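PDB 7CTP: protein Niban 2 from Homo sapiens, which may suppress apoptosis and promote melanoma cell invasion, and is a PH-domain protein linked to cadherin binding and transcription coactivation. Local coordinates for residues 6-10 with 11-15; 263-266 with 267-271. One frame throughout, in Å; residues are numbered along the deposited sequence.

Contact 1. Residues 6-10 with 11-15; sequences THLDD and ARRQH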
loop_
_atom_site.group_PDB
_atom_site.type_symbol
_atom_site.label_atom_id
_atom_site.label_comp_id
_atom_site.label_asym_id
_atom_site.label_seq_id
_atom_site.Cartn_x
_atom_site.Cartn_y
_atom_site.Cartn_z
ATOM N N THR A 6 -8.696 -18.482 29.188
ATOM C CA THR A 6 -8.616 -17.763 30.453
ATOM C C THR A 6 -8.855 -16.272 30.264
ATOM O O THR A 6 -9.676 -15.675 30.969
ATOM C CB THR A 6 -7.256 -17.993 31.105
ATOM O OG1 THR A 6 -7.052 -19.398 31.286
ATOM C CG2 THR A 6 -7.197 -17.285 32.461
ATOM N N HIS A 7 -8.155 -15.657 29.313
ATOM C CA HIS A 7 -8.150 -14.207 29.210
ATOM C C HIS A 7 -9.093 -13.667 28.150
ATOM O O HIS A 7 -9.494 -12.499 28.242
ATOM C CB HIS A 7 -6.729 -13.708 28.947
ATOM C CG HIS A 7 -5.755 -14.119 30.006
ATOM N ND1 HIS A 7 -5.861 -13.693 31.312
ATOM C CD2 HIS A 7 -4.680 -14.940 29.960
ATOM C CE1 HIS A 7 -4.883 -14.224 32.025
ATOM N NE2 HIS A 7 -4.150 -14.982 31.227
ATOM N N LEU A 8 -9.478 -14.471 27.168
ATOM C CA LEU A 8 -10.537 -14.025 26.270
ATOM C C LEU A 8 -11.801 -14.840 26.504
ATOM O O LEU A 8 -12.327 -15.467 25.576
ATOM C CB LEU A 8 -10.088 -14.114 24.805
ATOM C CG LEU A 8 -8.914 -13.207 24.448
ATOM C CD1 LEU A 8 -8.484 -13.407 23.006
ATOM C CD2 LEU A 8 -9.286 -11.750 24.693
ATOM N N ASP A 9 -12.313 -14.824 27.736
ATOM C CA ASP A 9 -13.577 -15.490 28.005
ATOM C C ASP A 9 -14.726 -14.713 27.363
ATOM O O ASP A 9 -14.540 -13.661 26.744
ATOM C CB ASP A 9 -13.788 -15.697 29.512
ATOM C CG ASP A 9 -13.945 -14.399 30.300
ATOM O OD1 ASP A 9 -14.073 -13.306 29.711
ATOM O OD2 ASP A 9 -13.932 -14.484 31.550
ATOM N N ASP A 10 -15.934 -15.263 27.487
ATOM C CA ASP A 10 -17.077 -14.666 26.803
ATOM C C ASP A 10 -17.293 -13.219 27.230
ATOM O O ASP A 10 -17.606 -12.363 26.396
ATOM C CB ASP A 10 -18.335 -15.492 27.054
ATOM C CG ASP A 10 -18.411 -16.720 26.166
ATOM O OD1 ASP A 10 -17.516 -16.903 25.315
ATOM O OD2 ASP A 10 -19.372 -17.496 26.324
ATOM N N ALA A 11 -17.121 -12.923 28.520
ATOM C CA ALA A 11 -17.363 -11.563 28.996
ATOM C C ALA A 11 -16.376 -10.589 28.374
ATOM O O ALA A 11 -16.755 -9.498 27.930
ATOM C CB ALA A 11 -17.276 -11.506 30.523
ATOM N N ARG A 12 -15.097 -10.973 28.342
ATOM C CA ARG A 12 -14.081 -10.102 27.770
ATOM C C ARG A 12 -14.286 -9.939 26.273
ATOM O O ARG A 12 -14.158 -8.830 25.746
ATOM C CB ARG A 12 -12.688 -10.645 28.074
ATOM C CG ARG A 12 -11.581 -9.904 27.343
ATOM C CD ARG A 12 -11.183 -8.667 28.105
ATOM N NE ARG A 12 -10.497 -8.993 29.357
ATOM C CZ ARG A 12 -10.556 -8.251 30.458
ATOM N NH1 ARG A 12 -11.275 -7.137 30.471
ATOM N NH2 ARG A 12 -9.905 -8.626 31.552
ATOM N N ARG A 13 -14.628 -11.024 25.576
ATOM C CA ARG A 13 -14.907 -10.900 24.152
ATOM C C ARG A 13 -16.093 -9.976 23.905
ATOM O O ARG A 13 -16.085 -9.196 22.950
ATOM C CB ARG A 13 -15.135 -12.277 23.532
ATOM C CG ARG A 13 -13.849 -13.102 23.476
ATOM C CD ARG A 13 -14.076 -14.426 22.754
ATOM N NE ARG A 13 -12.835 -15.190 22.625
ATOM C CZ ARG A 13 -12.111 -15.272 21.509
ATOM N NH1 ARG A 13 -12.511 -14.638 20.413
ATOM N NH2 ARG A 13 -10.991 -15.993 21.489
ATOM N N GLN A 14 -17.104 -10.006 24.780
ATOM C CA GLN A 14 -18.244 -9.114 24.566
ATOM C C GLN A 14 -17.840 -7.655 24.767
ATOM O O GLN A 14 -18.272 -6.772 24.012
ATOM C CB GLN A 14 -19.397 -9.492 25.491
ATOM C CG GLN A 14 -20.640 -8.606 25.319
ATOM C CD GLN A 14 -21.182 -8.626 23.899
ATOM O OE1 GLN A 14 -21.476 -7.577 23.318
ATOM N NE2 GLN A 14 -21.322 -9.821 23.334
ATOM N N HIS A 15 -16.993 -7.388 25.758
ATOM C CA HIS A 15 -16.526 -6.022 25.965
ATOM C C HIS A 15 -15.729 -5.541 24.758
ATOM O O HIS A 15 -15.914 -4.410 24.285
ATOM C CB HIS A 15 -15.679 -5.944 27.235
ATOM C CG HIS A 15 -16.476 -6.036 28.502
ATOM N ND1 HIS A 15 -17.591 -5.258 28.743
ATOM C CD2 HIS A 15 -16.307 -6.803 29.607
ATOM C CE1 HIS A 15 -18.077 -5.549 29.939
ATOM N NE2 HIS A 15 -17.317 -6.483 30.484
HETATM O O HOH W 1 -11.136 -17.760 23.826
#

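Contact 2. Residues 263-266 with 267-271; sequences RQRQ and WIQIS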
loop_
_atom_site.group_PDB
_atom_site.type_symbol
_atom_site.label_atom_id
_atom_site.label_comp_id
_atom_site.label_asym_id
_atom_site.label_seq_id
_atom_site.Cartn_x
_atom_site.Cartn_y
_atom_site.Cartn_z
ATOM N N ARG A 263 5.854 -14.290 28.548
ATOM C CA ARG A 263 4.753 -13.335 28.600
ATOM C C ARG A 263 4.564 -12.648 27.251
ATOM O O ARG A 263 3.427 -12.423 26.809
ATOM C CB ARG A 263 5.010 -12.315 29.708
ATOM C CG ARG A 263 4.898 -12.910 31.122
ATOM C CD ARG A 263 5.212 -11.874 32.189
ATOM N NE ARG A 263 4.224 -10.798 32.183
ATOM C CZ ARG A 263 4.515 -9.518 31.984
ATOM N NH1 ARG A 263 3.549 -8.605 31.986
ATOM N NH2 ARG A 263 5.779 -9.151 31.790
ATOM N N GLN A 264 5.672 -12.328 26.571
ATOM C CA GLN A 264 5.588 -11.719 25.242
ATOM C C GLN A 264 4.862 -12.636 24.266
ATOM O O GLN A 264 4.027 -12.174 23.475
ATOM C CB GLN A 264 6.992 -11.378 24.718
ATOM C CG GLN A 264 7.660 -10.202 25.426
ATOM C CD GLN A 264 9.189 -10.207 25.295
ATOM O OE1 GLN A 264 9.755 -10.859 24.415
ATOM N NE2 GLN A 264 9.854 -9.478 26.183
ATOM N N ARG A 265 5.129 -13.944 24.340
ATOM C CA ARG A 265 4.493 -14.895 23.431
ATOM C C ARG A 265 3.001 -15.040 23.727
ATOM O O ARG A 265 2.188 -15.181 22.804
ATOM C CB ARG A 265 5.191 -16.250 23.520
ATOM C CG ARG A 265 4.719 -17.262 22.484
ATOM C CD ARG A 265 4.576 -18.654 23.086
ATOM N NE ARG A 265 3.361 -18.760 23.891
ATOM C CZ ARG A 265 2.670 -19.882 24.064
ATOM N NH1 ARG A 265 1.579 -19.886 24.814
ATOM N NH2 ARG A 265 3.058 -21.000 23.477
ATOM N N GLN A 266 2.623 -15.017 25.006
ATOM C CA GLN A 266 1.207 -15.080 25.346
ATOM C C GLN A 266 0.466 -13.867 24.811
ATOM O O GLN A 266 -0.662 -13.987 24.314
ATOM C CB GLN A 266 1.029 -15.192 26.857
ATOM C CG GLN A 266 1.532 -16.498 27.399
ATOM C CD GLN A 266 1.537 -16.515 28.901
ATOM O OE1 GLN A 266 2.538 -16.860 29.524
ATOM N NE2 GLN A 266 0.416 -16.130 29.497
ATOM N N TRP A 267 1.082 -12.684 24.890
ATOM C CA TRP A 267 0.404 -11.503 24.366
ATOM C C TRP A 267 0.207 -11.611 22.854
ATOM O O TRP A 267 -0.845 -11.221 22.327
ATOM C CB TRP A 267 1.159 -10.219 24.713
ATOM C CG TRP A 267 0.578 -9.095 23.931
ATOM C CD1 TRP A 267 1.122 -8.486 22.837
ATOM C CD2 TRP A 267 -0.716 -8.517 24.110
ATOM N NE1 TRP A 267 0.259 -7.541 22.343
ATOM C CE2 TRP A 267 -0.878 -7.536 23.107
ATOM C CE3 TRP A 267 -1.747 -8.718 25.032
ATOM C CZ2 TRP A 267 -2.031 -6.753 23.000
ATOM C CZ3 TRP A 267 -2.897 -7.933 24.928
ATOM C CH2 TRP A 267 -3.030 -6.967 23.916
ATOM N N ILE A 268 1.204 -12.150 22.144
ATOM C CA ILE A 268 1.077 -12.327 20.697
ATOM C C ILE A 268 -0.103 -13.234 20.373
ATOM O O ILE A 268 -0.863 -12.979 19.430
ATOM C CB ILE A 268 2.395 -12.871 20.106
ATOM C CG1 ILE A 268 3.479 -11.787 20.138
ATOM C CG2 ILE A 268 2.166 -13.382 18.674
ATOM C CD1 ILE A 268 4.903 -12.337 20.150
ATOM N N GLN A 269 -0.283 -14.300 21.157
ATOM C CA GLN A 269 -1.404 -15.209 20.937
ATOM C C GLN A 269 -2.739 -14.516 21.191
ATOM O O GLN A 269 -3.696 -14.687 20.423
ATOM C CB GLN A 269 -1.253 -16.443 21.828
ATOM C CG GLN A 269 -2.252 -17.550 21.525
ATOM C CD GLN A 269 -1.851 -18.879 22.141
ATOM O OE1 GLN A 269 -1.005 -18.933 23.040
ATOM N NE2 GLN A 269 -2.456 -19.959 21.658
ATOM N N ILE A 270 -2.823 -13.740 22.275
ATOM C CA ILE A 270 -4.039 -12.987 22.581
ATOM C C ILE A 270 -4.334 -11.969 21.485
ATOM O O ILE A 270 -5.476 -11.830 21.036
ATOM C CB ILE A 270 -3.911 -12.301 23.951
ATOM C CG1 ILE A 270 -3.889 -13.346 25.067
ATOM C CG2 ILE A 270 -5.059 -11.281 24.150
ATOM C CD1 ILE A 270 -3.386 -12.809 26.390
ATOM N N SER A 271 -3.305 -11.234 21.052
ATOM C CA SER A 271 -3.493 -10.203 20.031
ATOM C C SER A 271 -4.039 -10.804 18.741
ATOM O O SER A 271 -4.935 -10.231 18.099
ATOM C CB SER A 271 -2.177 -9.484 19.763
ATOM O OG SER A 271 -2.358 -8.383 18.889
#

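Contact 1. Residues 6-10 with 11-15
Asp9 and Arg12 meet in an N-cap, the motif that starts helix 10-48 straight after the short helix 3-7 has ended at His7, with Leu8 the first residue to leave helical angles. The capping bond runs from Arg12 N to Asp9 OD1 at 2.9 Å and is nearly straight, 166°. Asp9 can make it because its CG sits between the backbone N and the carbonyl carbon (chi1 66°), which swings the carboxylate over the first turn. Two backbone bonds follow, Arg13 N to Asp9 O and Gln14 N to Asp10 O, so the new helix is paired from its first residues.

A second set of bonds reaches back to the turn. Arg13 NE donates to Leu8 O at 3.0 Å, bent to 141°, and one water bridges the same Leu8 O to Arg13 NH2. With an alanine at Arg13, Leu8 O would probably lose its side-chain donor and the water one of its two partners.

Van der Waals contacts complete the joint. Leu8, wedged against Ala273 and Val274 of helix 260-337, lays CD1 over one face of the Arg13 guanidinium. Arg12, whose guanidinium pairs with Glu251, holds CG anti to its own N, 4.0 Å from Leu8 CD2 and 3.4 Å from His7 O.

Contact 2. Residues 263-266 with 267-271
Residues 263-271 form two and a half turns within helix 260-337, and four successive i to i+4 bonds, from Trp267 N to Arg263 O through Ile270 N to Gln266 O, join residues 263-266 to residues 267-271. The side chains of residues 267-271 lie mainly against the carbonyls of the turn before. Ile268 places both CG1 and CD1 3.4 Å from Gln264 O; its CG1 is anti to the carbonyl carbon (chi1 -71°), which directs that branch back along the helix. Ile270 does the same on roughly the far side of the helix, its CG1 3.4 Å from Gln266 O. Trp267 turns its indole away from residues 263-266, toward Leu248 and Lys249 of helix 232-252, and Ser271 CB lies over one ring face, offset toward the rim.

The one polar side-chain pair is Arg265 with Gln269. They run side by side in the same direction, with guanidinium and amide planes 83° apart. Arg265 NH1 comes within 3.3 Å of Gln269 OE1, but the angle is too poor for a hydrogen bond. Glu262 offers Arg265 NH1 a long, weak ion pair, while Lys82 brings a like charge close to its NH2. The chemistry therefore implies a helical turn held together by its backbone bonds, with aliphatic branches lying against the carbonyls and the arginine-glutamine approach probably adding little more than a weak attraction.

Contacts 1 and 2 illustrate how two local helical arrangements, far apart in sequence, can come together in the fold. Their centres lie 15 Å apart, and they touch where Leu8 CD1 packs 3.9 Å from Ile270 O. Leu8, in the turn between helices 3-7 and 10-48, thus packs on the flank of helix 260-337. Helix 232-252 serves as a common neighbour: Leu248 meets Arg12 from contact 1 and Trp267 from contact 2, and Leu252 meets Arg12 and Ile270. Residues 263-271 also border the PH region, through Ser271 bound to Tyr165 O and Ile268 against Tyr130, so they lie between the N-terminal turn and that domain.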